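Local coordinates for protein IscA (PDB 1X0G) that binds a [2Fe-2S] cluster and probably serves as a scaffold on which iron-sulfur clusters are built, at residues L12-L15 / Q16-V20; I82-M86 / G87-R91. All blocks are in the same frame, centred on the assembly; numbering follows the deposited sequence.

Interaction 1: L12-L15 / Q16-V20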
ATOM      1  N   LEU C  12       9.937  19.779 -20.846  1.00 70.93           N
ATOM      2  CA  LEU C  12      11.049  18.920 -20.539  1.00 72.02           C
ATOM      3  C   LEU C  12      12.405  19.459 -20.924  1.00 73.37           C
ATOM      4  O   LEU C  12      13.340  19.306 -20.166  1.00 73.28           O
ATOM      5  CB  LEU C  12      10.869  17.554 -21.134  1.00 71.88           C
ATOM      6  CG  LEU C  12       9.792  16.882 -20.309  1.00 70.77           C
ATOM      7  CD1 LEU C  12       9.451  15.613 -20.977  1.00 69.25           C
ATOM      8  CD2 LEU C  12      10.222  16.647 -18.870  1.00 71.99           C
ATOM      9  N   GLU C  13      12.555  20.095 -22.067  1.00 75.11           N
ATOM     10  CA  GLU C  13      13.899  20.608 -22.329  1.00 78.52           C
ATOM     11  C   GLU C  13      14.238  21.796 -21.439  1.00 79.70           C
ATOM     12  O   GLU C  13      15.430  22.126 -21.268  1.00 81.04           O
ATOM     13  CB  GLU C  13      14.154  20.938 -23.791  1.00 78.17           C
ATOM     14  CG  GLU C  13      13.067  21.762 -24.375  1.00 82.40           C
ATOM     15  CD  GLU C  13      12.564  21.161 -25.662  1.00 88.12           C
ATOM     16  OE1 GLU C  13      12.848  19.955 -25.896  1.00 89.29           O
ATOM     17  OE2 GLU C  13      11.889  21.892 -26.436  1.00 90.56           O
ATOM     18  N   ARG C  14      13.200  22.428 -20.890  1.00 80.67           N
ATOM     19  CA  ARG C  14      13.336  23.606 -20.045  1.00 81.59           C
ATOM     20  C   ARG C  14      14.006  23.246 -18.729  1.00 81.84           C
ATOM     21  O   ARG C  14      14.857  23.976 -18.246  1.00 81.64           O
ATOM     22  CB  ARG C  14      11.956  24.198 -19.751  1.00 82.22           C
ATOM     23  CG  ARG C  14      11.930  25.741 -19.744  1.00 83.92           C
ATOM     24  CD  ARG C  14      11.208  26.254 -18.509  1.00 84.27           C
ATOM     25  NE  ARG C  14      12.164  26.589 -17.455  1.00 87.45           N
ATOM     26  CZ  ARG C  14      12.185  26.059 -16.226  1.00 90.00           C
ATOM     27  NH1 ARG C  14      11.288  25.141 -15.849  1.00 90.56           N
ATOM     28  NH2 ARG C  14      13.115  26.464 -15.357  1.00 90.25           N
ATOM     29  N   LEU C  15      13.608  22.111 -18.166  1.00 82.35           N
ATOM     30  CA  LEU C  15      14.126  21.620 -16.901  1.00 83.08           C
ATOM     31  C   LEU C  15      15.469  20.913 -17.084  1.00 83.87           C
ATOM     32  O   LEU C  15      16.268  20.820 -16.141  1.00 84.07           O
ATOM     33  CB  LEU C  15      13.119  20.650 -16.293  1.00 82.94           C
ATOM     34  CG  LEU C  15      11.693  21.181 -16.183  1.00 82.70           C
ATOM     35  CD1 LEU C  15      10.683  20.069 -16.322  1.00 80.20           C
ATOM     36  CD2 LEU C  15      11.528  21.933 -14.860  1.00 83.14           C
ATOM     37  N   GLN C  16      15.698  20.409 -18.301  1.00 84.47           N
ATOM     38  CA  GLN C  16      16.946  19.768 -18.705  1.00 85.05           C
ATOM     39  C   GLN C  16      17.962  20.916 -18.846  1.00 85.91           C
ATOM     40  O   GLN C  16      19.018  20.797 -19.460  1.00 86.05           O
ATOM     41  CB  GLN C  16      16.680  18.974 -19.992  1.00 84.58           C
ATOM     42  CG  GLN C  16      17.739  18.003 -20.467  1.00 84.79           C
ATOM     43  CD  GLN C  16      18.305  18.390 -21.861  1.00 86.42           C
ATOM     44  OE1 GLN C  16      17.553  18.497 -22.838  1.00 85.69           O
ATOM     45  NE2 GLN C  16      19.637  18.594 -21.948  1.00 85.18           N
ATOM     46  N   THR C  17      17.592  22.043 -18.246  1.00 86.98           N
ATOM     47  CA  THR C  17      18.453  23.192 -18.011  1.00 88.34           C
ATOM     48  C   THR C  17      17.818  23.976 -16.848  1.00 89.58           C
ATOM     49  O   THR C  17      16.685  23.668 -16.452  1.00 89.95           O
ATOM     50  CB  THR C  17      18.501  24.090 -19.243  1.00 88.21           C
ATOM     51  OG1 THR C  17      17.812  23.443 -20.321  1.00 87.32           O
ATOM     52  CG2 THR C  17      19.960  24.397 -19.625  1.00 88.39           C
ATOM     53  N   HIS C  18      18.530  24.952 -16.274  1.00 90.63           N
ATOM     54  CA  HIS C  18      17.961  25.797 -15.199  1.00 91.96           C
ATOM     55  C   HIS C  18      17.474  24.976 -13.990  1.00 92.51           C
ATOM     56  O   HIS C  18      16.832  25.489 -13.076  1.00 92.79           O
ATOM     57  CB  HIS C  18      16.807  26.661 -15.731  1.00 92.10           C
ATOM     58  CG  HIS C  18      17.090  27.315 -17.052  1.00 94.06           C
ATOM     59  ND1 HIS C  18      18.095  28.253 -17.225  1.00 95.68           N
ATOM     60  CD2 HIS C  18      16.486  27.184 -18.259  1.00 95.04           C
ATOM     61  CE1 HIS C  18      18.106  28.660 -18.483  1.00 95.59           C
ATOM     62  NE2 HIS C  18      17.140  28.029 -19.132  1.00 96.82           N
ATOM     63  N   GLY C  19      17.757  23.685 -14.031  1.00 93.05           N
ATOM     64  CA  GLY C  19      17.613  22.789 -12.904  1.00 93.72           C
ATOM     65  C   GLY C  19      18.532  21.647 -13.286  1.00 94.20           C
ATOM     66  O   GLY C  19      18.118  20.483 -13.231  1.00 94.05           O
ATOM     67  N   VAL C  20      19.768  22.014 -13.681  1.00 94.57           N
ATOM     68  CA  VAL C  20      20.790  21.144 -14.347  1.00 94.92           C
ATOM     69  C   VAL C  20      21.161  19.848 -13.587  1.00 95.10           C
ATOM     70  O   VAL C  20      22.222  19.235 -13.833  1.00 95.07           O
ATOM     71  CB  VAL C  20      22.079  21.956 -14.809  1.00 94.94           C
ATOM     72  CG1 VAL C  20      23.095  21.065 -15.543  1.00 94.56           C
ATOM     73  CG2 VAL C  20      21.701  23.144 -15.707  1.00 95.38           C
TER
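Q16 N donates to L12 O (3.2 Å, N-H...O 145°), an i+4 backbone bond at the C-terminal end of helix 6-15; Q16 is the first residue to leave helical angles, and the chain then turns into the loop toward strand 27-34. The tight side is here. Q16 CB rests against L12 O at 3.4 Å, and CG, anti to the backbone N (chi1 -168°), starts a chain that bends onto W62 of strand 62-66, which L12 and E13 also touch. T17 OG1 gives a weak hydrogen bond to E13 O (2.9 Å), so a side-chain hydroxyl approaches a carbonyl of the last helical turn. Q16 O is held by R22, and L15 packs on L85 of the second subunit. The solvent side is looser. R14 and H18, both exposed, cross at about a right angle, NH2 of R14 meeting H18 CB at 3.7 Å. Their flat groups lie nearly parallel, 5° apart, yet the approach is made through H18 CB, and R14 NE stays 5.4 Å from H18 NE2. T17 CB sits over one face of the imidazole, offset toward its rim, while R14 O approaches the ring edge near its plane, 3.6 Å from H18 CD2.

Interaction 2: I82-M86 / G87-R91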
ATOM      1  N   ILE C  82       0.355  21.585 -19.072  1.00 59.90           N
ATOM      2  CA  ILE C  82      -0.524  22.741 -19.125  1.00 58.48           C
ATOM      3  C   ILE C  82      -0.045  23.894 -18.219  1.00 57.85           C
ATOM      4  O   ILE C  82       0.165  23.671 -17.053  1.00 58.92           O
ATOM      5  CB  ILE C  82      -1.970  22.269 -18.813  1.00 59.70           C
ATOM      6  CG1 ILE C  82      -2.463  21.466 -20.010  1.00 60.46           C
ATOM      7  CG2 ILE C  82      -2.973  23.457 -18.531  1.00 53.40           C
ATOM      8  CD1 ILE C  82      -3.862  20.948 -19.861  1.00 64.80           C
ATOM      9  N   GLU C  83       0.184  25.094 -18.730  1.00 56.27           N
ATOM     10  CA  GLU C  83       0.520  26.183 -17.829  1.00 56.39           C
ATOM     11  C   GLU C  83      -0.599  26.446 -16.828  1.00 55.11           C
ATOM     12  O   GLU C  83      -1.765  26.339 -17.159  1.00 54.86           O
ATOM     13  CB  GLU C  83       0.758  27.480 -18.609  1.00 57.40           C
ATOM     14  CG  GLU C  83       1.924  27.495 -19.653  1.00 62.10           C
ATOM     15  CD  GLU C  83       3.357  27.250 -19.035  1.00 65.74           C
ATOM     16  OE1 GLU C  83       3.591  27.350 -17.777  1.00 58.21           O
ATOM     17  OE2 GLU C  83       4.254  26.952 -19.865  1.00 66.81           O
ATOM     18  N   ASP C  84      -0.257  26.846 -15.614  1.00 54.67           N
ATOM     19  CA  ASP C  84      -1.254  27.316 -14.652  1.00 54.96           C
ATOM     20  C   ASP C  84      -0.606  28.318 -13.749  1.00 55.95           C
ATOM     21  O   ASP C  84       0.566  28.602 -13.946  1.00 56.24           O
ATOM     22  CB  ASP C  84      -1.836  26.205 -13.835  1.00 54.95           C
ATOM     23  CG  ASP C  84      -0.752  25.239 -13.222  1.00 59.68           C
ATOM     24  OD1 ASP C  84       0.360  25.706 -12.796  1.00 60.45           O
ATOM     25  OD2 ASP C  84      -1.026  23.987 -13.173  1.00 61.76           O
ATOM     26  N   LEU C  85      -1.359  28.874 -12.796  1.00 56.54           N
ATOM     27  CA  LEU C  85      -0.827  29.797 -11.830  1.00 58.01           C
ATOM     28  C   LEU C  85       0.249  29.182 -10.934  1.00 60.17           C
ATOM     29  O   LEU C  85       1.012  29.876 -10.305  1.00 62.08           O
ATOM     30  CB  LEU C  85      -1.945  30.284 -10.932  1.00 57.44           C
ATOM     31  CG  LEU C  85      -3.001  31.123 -11.608  1.00 54.80           C
ATOM     32  CD1 LEU C  85      -3.840  31.621 -10.526  1.00 50.84           C
ATOM     33  CD2 LEU C  85      -2.360  32.243 -12.308  1.00 55.51           C
ATOM     34  N   MET C  86       0.319  27.892 -10.831  1.00 61.24           N
ATOM     35  CA  MET C  86       1.462  27.331 -10.163  1.00 64.28           C
ATOM     36  C   MET C  86       2.739  27.251 -11.028  1.00 64.25           C
ATOM     37  O   MET C  86       3.714  26.717 -10.552  1.00 66.80           O
ATOM     38  CB  MET C  86       1.147  25.869  -9.718  1.00 65.32           C
ATOM     39  CG  MET C  86       0.250  25.766  -8.504  1.00 72.14           C
ATOM     40  SD  MET C  86       1.059  26.817  -7.291  1.00 84.35           S
ATOM     41  CE  MET C  86       2.339  25.610  -6.815  1.00 80.00           C
ATOM     42  N   GLY C  87       2.760  27.632 -12.297  1.00 62.21           N
ATOM     43  CA  GLY C  87       3.963  27.312 -13.112  1.00 60.19           C
ATOM     44  C   GLY C  87       3.840  26.176 -14.126  1.00 59.06           C
ATOM     45  O   GLY C  87       4.608  26.070 -15.096  1.00 58.08           O
ATOM     46  N   GLY C  88       2.855  25.325 -13.904  1.00 58.15           N
ATOM     47  CA  GLY C  88       2.398  24.451 -14.946  1.00 57.79           C
ATOM     48  C   GLY C  88       2.286  23.143 -14.244  1.00 58.82           C
ATOM     49  O   GLY C  88       2.636  23.041 -13.097  1.00 59.18           O
ATOM     50  N   ALA C  89       1.801  22.131 -14.936  1.00 59.65           N
ATOM     51  CA  ALA C  89       1.777  20.763 -14.422  1.00 59.70           C
ATOM     52  C   ALA C  89       1.597  19.825 -15.598  1.00 61.27           C
ATOM     53  O   ALA C  89       0.920  20.150 -16.583  1.00 61.14           O
ATOM     54  CB  ALA C  89       0.682  20.574 -13.432  1.00 56.61           C
ATOM     55  N   PHE C  90       2.226  18.665 -15.506  1.00 63.30           N
ATOM     56  CA  PHE C  90       1.932  17.580 -16.434  1.00 64.79           C
ATOM     57  C   PHE C  90       0.548  17.085 -16.255  1.00 65.43           C
ATOM     58  O   PHE C  90       0.051  17.139 -15.158  1.00 65.90           O
ATOM     59  CB  PHE C  90       2.914  16.447 -16.221  1.00 64.61           C
ATOM     60  CG  PHE C  90       4.281  16.849 -16.583  1.00 65.14           C
ATOM     61  CD1 PHE C  90       5.177  17.266 -15.595  1.00 63.13           C
ATOM     62  CD2 PHE C  90       4.642  16.955 -17.940  1.00 62.41           C
ATOM     63  CE1 PHE C  90       6.432  17.734 -15.963  1.00 63.27           C
ATOM     64  CE2 PHE C  90       5.928  17.361 -18.318  1.00 62.22           C
ATOM     65  CZ  PHE C  90       6.816  17.765 -17.341  1.00 61.58           C
ATOM     66  N   ARG C  91      -0.063  16.639 -17.352  1.00 66.25           N
ATOM     67  CA  ARG C  91      -1.388  16.040 -17.340  1.00 67.05           C
ATOM     68  C   ARG C  91      -1.200  14.729 -17.921  1.00 66.62           C
ATOM     69  O   ARG C  91      -0.390  14.585 -18.807  1.00 66.97           O
ATOM     70  CB  ARG C  91      -2.356  16.752 -18.301  1.00 66.80           C
ATOM     71  CG  ARG C  91      -3.070  17.919 -17.753  1.00 70.65           C
ATOM     72  CD  ARG C  91      -3.904  17.620 -16.477  1.00 79.20           C
ATOM     73  NE  ARG C  91      -4.543  18.887 -16.099  1.00 82.36           N
ATOM     74  CZ  ARG C  91      -3.931  19.868 -15.428  1.00 82.70           C
ATOM     75  NH1 ARG C  91      -2.667  19.688 -15.011  1.00 81.60           N
ATOM     76  NH2 ARG C  91      -4.580  21.021 -15.187  1.00 79.81           N
TER
HETATM   77  O   HOH W   1      -1.554  22.516 -15.366  1.00 62.54           O
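I82 CD1 stands 4.2 Å above the plane of the R91 guanidinium, displaced toward the rim of the group, and A89 CB lies in that plane at its edge. The side chains of I82 and R91 cross at about a right angle, with I82 CD1 also 3.8 Å from R91 CG. The second flat group, the D84 carboxylate, divides its oxygens: OD1 takes a weak bond from G88 N (2.8 Å), and OD2 accepts from a water that also donates to I82 O and weakly accepts from R91 NH1. D84 OD2 and R91 NH1 remain 5.0 Å apart, so their opposite charges are bridged by the water and not paired directly. Around these groups runs a beta hairpin joining strand 78-82 to strand 89-93. Its closing rung is the antiparallel hydrogen-bonded pair I82-A89, with I82 N to A89 O nearly straight (2.9 Å, 173°) and A89 N returning to I82 O. At the tip D84 to G87 form a type I turn, in which G87 N reaches D84 O from above the carbonyl plane. With CG set between its backbone N and carbonyl carbon (chi1 48°), D84 folds its carboxylate back over the loop. An alanine here would remove both oxygens and would probably leave G88 N without its side-chain acceptor and the water without one of its three partners. G87 and G88 adopt backbone angles that would jam a CB against the preceding carbonyl. R91 NH2 lies close to the like-charged R108 NH1 of the third subunit, whose V109 packs on D84 and M86.

Overall arrangement
Interaction 1 comes first along the chain, at the end of helix 6-15, and interaction 2 follows in the hairpin between strands 78-82 and 89-93; their centres are about 16 Å apart. They meet through one packing contact, L12 CD2 to F90 CZ at 3.9 Å, where the helix lies against strand 89-93, an outer strand, within this chain, of the sheet that also holds strand 3-4. Both also face the second subunit, whose L85 packs on L15 and on F90. Interaction 1 lies away from the cluster site, whereas the side chain of R91 in interaction 2 is about 10 Å from the bound [2Fe-2S] cluster. The hairpin thus sits at subunit interfaces, with R91 near the cluster but not touching it.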